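Local coordinates for protein esterase (Thermotoga maritima, PDB 3DOH) that probably hydrolyses carboxylic esters, as a thermostable enzyme that joins an immunoglobulin-like domain to an alpha/beta-hydrolase domain, at residues D51-R56 with D109-Q114. Residues are numbered along the deposited sequence; the frame is centred on the assembly and turned at random.
Sequences DTYSSR and DYIVSQ. With SO4 (sulfate ion), chain E.
Y53 and Y110, whose CA atoms lie 8.4 Å apart, mark the closest backbone approach of two strands that flank strand 43-48, which pairs with both; the touching parts 53-56 and 109-111 run 76° apart. Y53 brings ring atom CE1 to the CG2 branch of I111 at 3.5 Å, the two side chains crossing at about a right angle. With CG1 of I111 anti to the backbone N (chi1 172°), CG2 lies between that N and the carbonyl carbon and meets the tyrosine. L115 and V116 of the second subunit pack on I111 and Y53, respectively. R56 folds back through bends at chi2 and chi3, bringing CG near Y110 CE2 and directing NH1 to Y110 OH at 3.2 Å. The hydroxyl lies in the guanidinium plane, yet the bond is bent (138° at the hydrogen). D89 takes NE in a salt bridge, while the carbonyls of V22 and S86 accept from NH1 and NH2. A leucine in place of R56 would probably leave D89 without its counter-charge and the Y110 hydroxyl without this donor. Inside the Ig-like domain, the buried arginine thus has all three guanidinium nitrogens engaged, linking Y110 to V22, S86 and D89 beside an apolar tyrosine-isoleucine contact.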
ATOM      1  N   ASP A  51      10.953  23.702 -19.652  1.00 48.63           N
ATOM      2  CA  ASP A  51       9.853  23.999 -20.612  1.00 48.94           C
ATOM      3  C   ASP A  51       8.535  23.172 -20.386  1.00 48.18           C
ATOM      4  O   ASP A  51       7.687  23.076 -21.283  1.00 48.48           O
ATOM      5  CB  ASP A  51      10.325  23.959 -22.100  1.00 49.73           C
ATOM      6  CG  ASP A  51      11.281  25.156 -22.469  1.00 52.27           C
ATOM      7  OD1 ASP A  51      10.789  26.318 -22.656  1.00 52.43           O
ATOM      8  OD2 ASP A  51      12.527  24.925 -22.580  1.00 52.55           O
ATOM      9  N   THR A  52       8.351  22.585 -19.197  1.00 46.37           N
ATOM     10  CA  THR A  52       6.998  22.207 -18.773  1.00 43.91           C
ATOM     11  C   THR A  52       6.712  22.710 -17.365  1.00 42.18           C
ATOM     12  O   THR A  52       7.593  23.241 -16.680  1.00 42.05           O
ATOM     13  CB  THR A  52       6.734  20.684 -18.796  1.00 44.11           C
ATOM     14  OG1 THR A  52       7.701  20.025 -17.970  1.00 44.22           O
ATOM     15  CG2 THR A  52       6.757  20.116 -20.219  1.00 43.61           C
ATOM     16  N   TYR A  53       5.470  22.506 -16.937  1.00 39.54           N
ATOM     17  CA  TYR A  53       5.047  22.869 -15.603  1.00 36.85           C
ATOM     18  C   TYR A  53       4.779  21.644 -14.796  1.00 35.53           C
ATOM     19  O   TYR A  53       4.295  20.648 -15.315  1.00 35.91           O
ATOM     20  CB  TYR A  53       3.775  23.673 -15.652  1.00 36.19           C
ATOM     21  CG  TYR A  53       3.995  25.033 -16.171  1.00 35.50           C
ATOM     22  CD1 TYR A  53       4.316  26.058 -15.304  1.00 33.14           C
ATOM     23  CD2 TYR A  53       3.901  25.308 -17.547  1.00 35.82           C
ATOM     24  CE1 TYR A  53       4.546  27.328 -15.753  1.00 34.10           C
ATOM     25  CE2 TYR A  53       4.111  26.602 -18.020  1.00 35.32           C
ATOM     26  CZ  TYR A  53       4.426  27.601 -17.099  1.00 36.28           C
ATOM     27  OH  TYR A  53       4.666  28.880 -17.500  1.00 38.09           O
ATOM     28  N   SER A  54       5.080  21.706 -13.516  1.00 33.47           N
ATOM     29  CA  SER A  54       4.580  20.689 -12.657  1.00 32.25           C
ATOM     30  C   SER A  54       3.771  21.344 -11.508  1.00 31.27           C
ATOM     31  O   SER A  54       3.948  22.543 -11.221  1.00 30.24           O
ATOM     32  CB  SER A  54       5.720  19.765 -12.238  1.00 31.76           C
ATOM     33  OG  SER A  54       6.595  20.388 -11.322  1.00 33.59           O
ATOM     34  N   SER A  55       2.852  20.586 -10.896  1.00 30.55           N
ATOM     35  CA  SER A  55       1.979  21.153  -9.842  1.00 30.31           C
ATOM     36  C   SER A  55       2.709  21.269  -8.531  1.00 30.00           C
ATOM     37  O   SER A  55       3.555  20.433  -8.191  1.00 29.53           O
ATOM     38  CB  SER A  55       0.731  20.313  -9.547  1.00 30.00           C
ATOM     39  OG  SER A  55       0.118  19.807 -10.702  1.00 31.13           O
ATOM     40  N   ARG A  56       2.363  22.319  -7.800  1.00 29.73           N
ATOM     41  CA  ARG A  56       2.701  22.415  -6.392  1.00 29.06           C
ATOM     42  C   ARG A  56       1.456  21.957  -5.699  1.00 28.82           C
ATOM     43  O   ARG A  56       0.331  22.284  -6.140  1.00 29.03           O
ATOM     44  CB  ARG A  56       3.066  23.854  -6.008  1.00 28.84           C
ATOM     45  CG  ARG A  56       4.437  24.304  -6.536  1.00 27.85           C
ATOM     46  CD  ARG A  56       5.547  23.368  -6.065  1.00 28.21           C
ATOM     47  NE  ARG A  56       5.528  23.233  -4.606  1.00 28.86           N
ATOM     48  CZ  ARG A  56       6.053  24.117  -3.752  1.00 30.34           C
ATOM     49  NH1 ARG A  56       6.658  25.222  -4.202  1.00 25.09           N
ATOM     50  NH2 ARG A  56       5.966  23.894  -2.429  1.00 29.75           N
ATOM     51  N   ASP A 109       9.350  31.025 -11.748  1.00 38.31           N
ATOM     52  CA  ASP A 109       8.408  31.016 -12.814  1.00 37.59           C
ATOM     53  C   ASP A 109       7.110  30.197 -12.566  1.00 36.45           C
ATOM     54  O   ASP A 109       7.065  28.959 -12.720  1.00 36.11           O
ATOM     55  CB  ASP A 109       9.134  30.467 -14.006  1.00 38.89           C
ATOM     56  CG  ASP A 109       8.875  31.261 -15.225  1.00 42.90           C
ATOM     57  OD1 ASP A 109       7.677  31.517 -15.494  1.00 46.93           O
ATOM     58  OD2 ASP A 109       9.866  31.642 -15.893  1.00 47.36           O
ATOM     59  N   TYR A 110       6.043  30.910 -12.231  1.00 34.31           N
ATOM     60  CA  TYR A 110       4.863  30.302 -11.704  1.00 32.16           C
ATOM     61  C   TYR A 110       3.640  30.778 -12.406  1.00 32.54           C
ATOM     62  O   TYR A 110       3.546  31.928 -12.835  1.00 33.11           O
ATOM     63  CB  TYR A 110       4.712  30.671 -10.247  1.00 30.35           C
ATOM     64  CG  TYR A 110       5.413  29.745  -9.313  1.00 29.44           C
ATOM     65  CD1 TYR A 110       6.807  29.588  -9.353  1.00 28.39           C
ATOM     66  CD2 TYR A 110       4.695  29.030  -8.353  1.00 26.96           C
ATOM     67  CE1 TYR A 110       7.459  28.736  -8.453  1.00 27.16           C
ATOM     68  CE2 TYR A 110       5.332  28.179  -7.459  1.00 24.87           C
ATOM     69  CZ  TYR A 110       6.699  28.041  -7.508  1.00 27.85           C
ATOM     70  OH  TYR A 110       7.307  27.178  -6.627  1.00 29.72           O
ATOM     71  N   ILE A 111       2.668  29.889 -12.492  1.00 32.39           N
ATOM     72  CA  ILE A 111       1.354  30.301 -12.883  1.00 31.87           C
ATOM     73  C   ILE A 111       0.381  29.743 -11.868  1.00 31.04           C
ATOM     74  O   ILE A 111       0.576  28.624 -11.364  1.00 30.82           O
ATOM     75  CB  ILE A 111       1.060  29.953 -14.352  1.00 32.25           C
ATOM     76  CG1 ILE A 111      -0.395  30.207 -14.721  1.00 32.14           C
ATOM     77  CG2 ILE A 111       1.475  28.546 -14.682  1.00 33.17           C
ATOM     78  CD1 ILE A 111      -0.546  30.152 -16.263  1.00 36.42           C
ATOM     79  N   VAL A 112      -0.621  30.564 -11.558  1.00 29.65           N
ATOM     80  CA  VAL A 112      -1.537  30.332 -10.504  1.00 29.19           C
ATOM     81  C   VAL A 112      -2.927  30.484 -11.049  1.00 30.52           C
ATOM     82  O   VAL A 112      -3.171  31.361 -11.896  1.00 30.99           O
ATOM     83  CB  VAL A 112      -1.362  31.392  -9.423  1.00 28.87           C
ATOM     84  CG1 VAL A 112      -2.407  31.231  -8.284  1.00 27.26           C
ATOM     85  CG2 VAL A 112       0.023  31.330  -8.874  1.00 27.72           C
ATOM     86  N   SER A 113      -3.851  29.663 -10.542  1.00 30.73           N
ATOM     87  CA  SER A 113      -5.245  29.815 -10.890  1.00 30.90           C
ATOM     88  C   SER A 113      -6.253  29.706  -9.771  1.00 31.34           C
ATOM     89  O   SER A 113      -6.176  28.829  -8.910  1.00 31.77           O
ATOM     90  CB  SER A 113      -5.626  28.794 -11.926  1.00 30.79           C
ATOM     91  OG  SER A 113      -5.335  29.315 -13.182  1.00 30.25           O
ATOM     92  N   GLN A 114      -7.236  30.588  -9.837  1.00 31.46           N
ATOM     93  CA  GLN A 114      -8.484  30.347  -9.179  1.00 31.67           C
ATOM     94  C   GLN A 114      -9.387  29.711 -10.178  1.00 32.03           C
ATOM     95  O   GLN A 114      -9.676  30.310 -11.176  1.00 32.79           O
ATOM     96  CB  GLN A 114      -9.102  31.641  -8.730  1.00 31.62           C
ATOM     97  CG  GLN A 114     -10.314  31.402  -7.922  1.00 30.03           C
ATOM     98  CD  GLN A 114     -11.184  32.580  -7.981  1.00 29.35           C
ATOM     99  OE1 GLN A 114     -10.716  33.690  -7.763  1.00 26.76           O
ATOM    100  NE2 GLN A 114     -12.459  32.374  -8.305  1.00 27.91           N
TER
HETATM  101  S   SO4 E 402       1.806  17.281 -12.511  1.00 46.14           S
HETATM  102  O1  SO4 E 402       1.853  18.675 -12.952  1.00 46.17           O
HETATM  103  O2  SO4 E 402       0.611  17.042 -11.674  1.00 44.03           O
HETATM  104  O3  SO4 E 402       3.056  17.015 -11.802  1.00 47.02           O
HETATM  105  O4  SO4 E 402       1.783  16.395 -13.661  1.00 45.75           O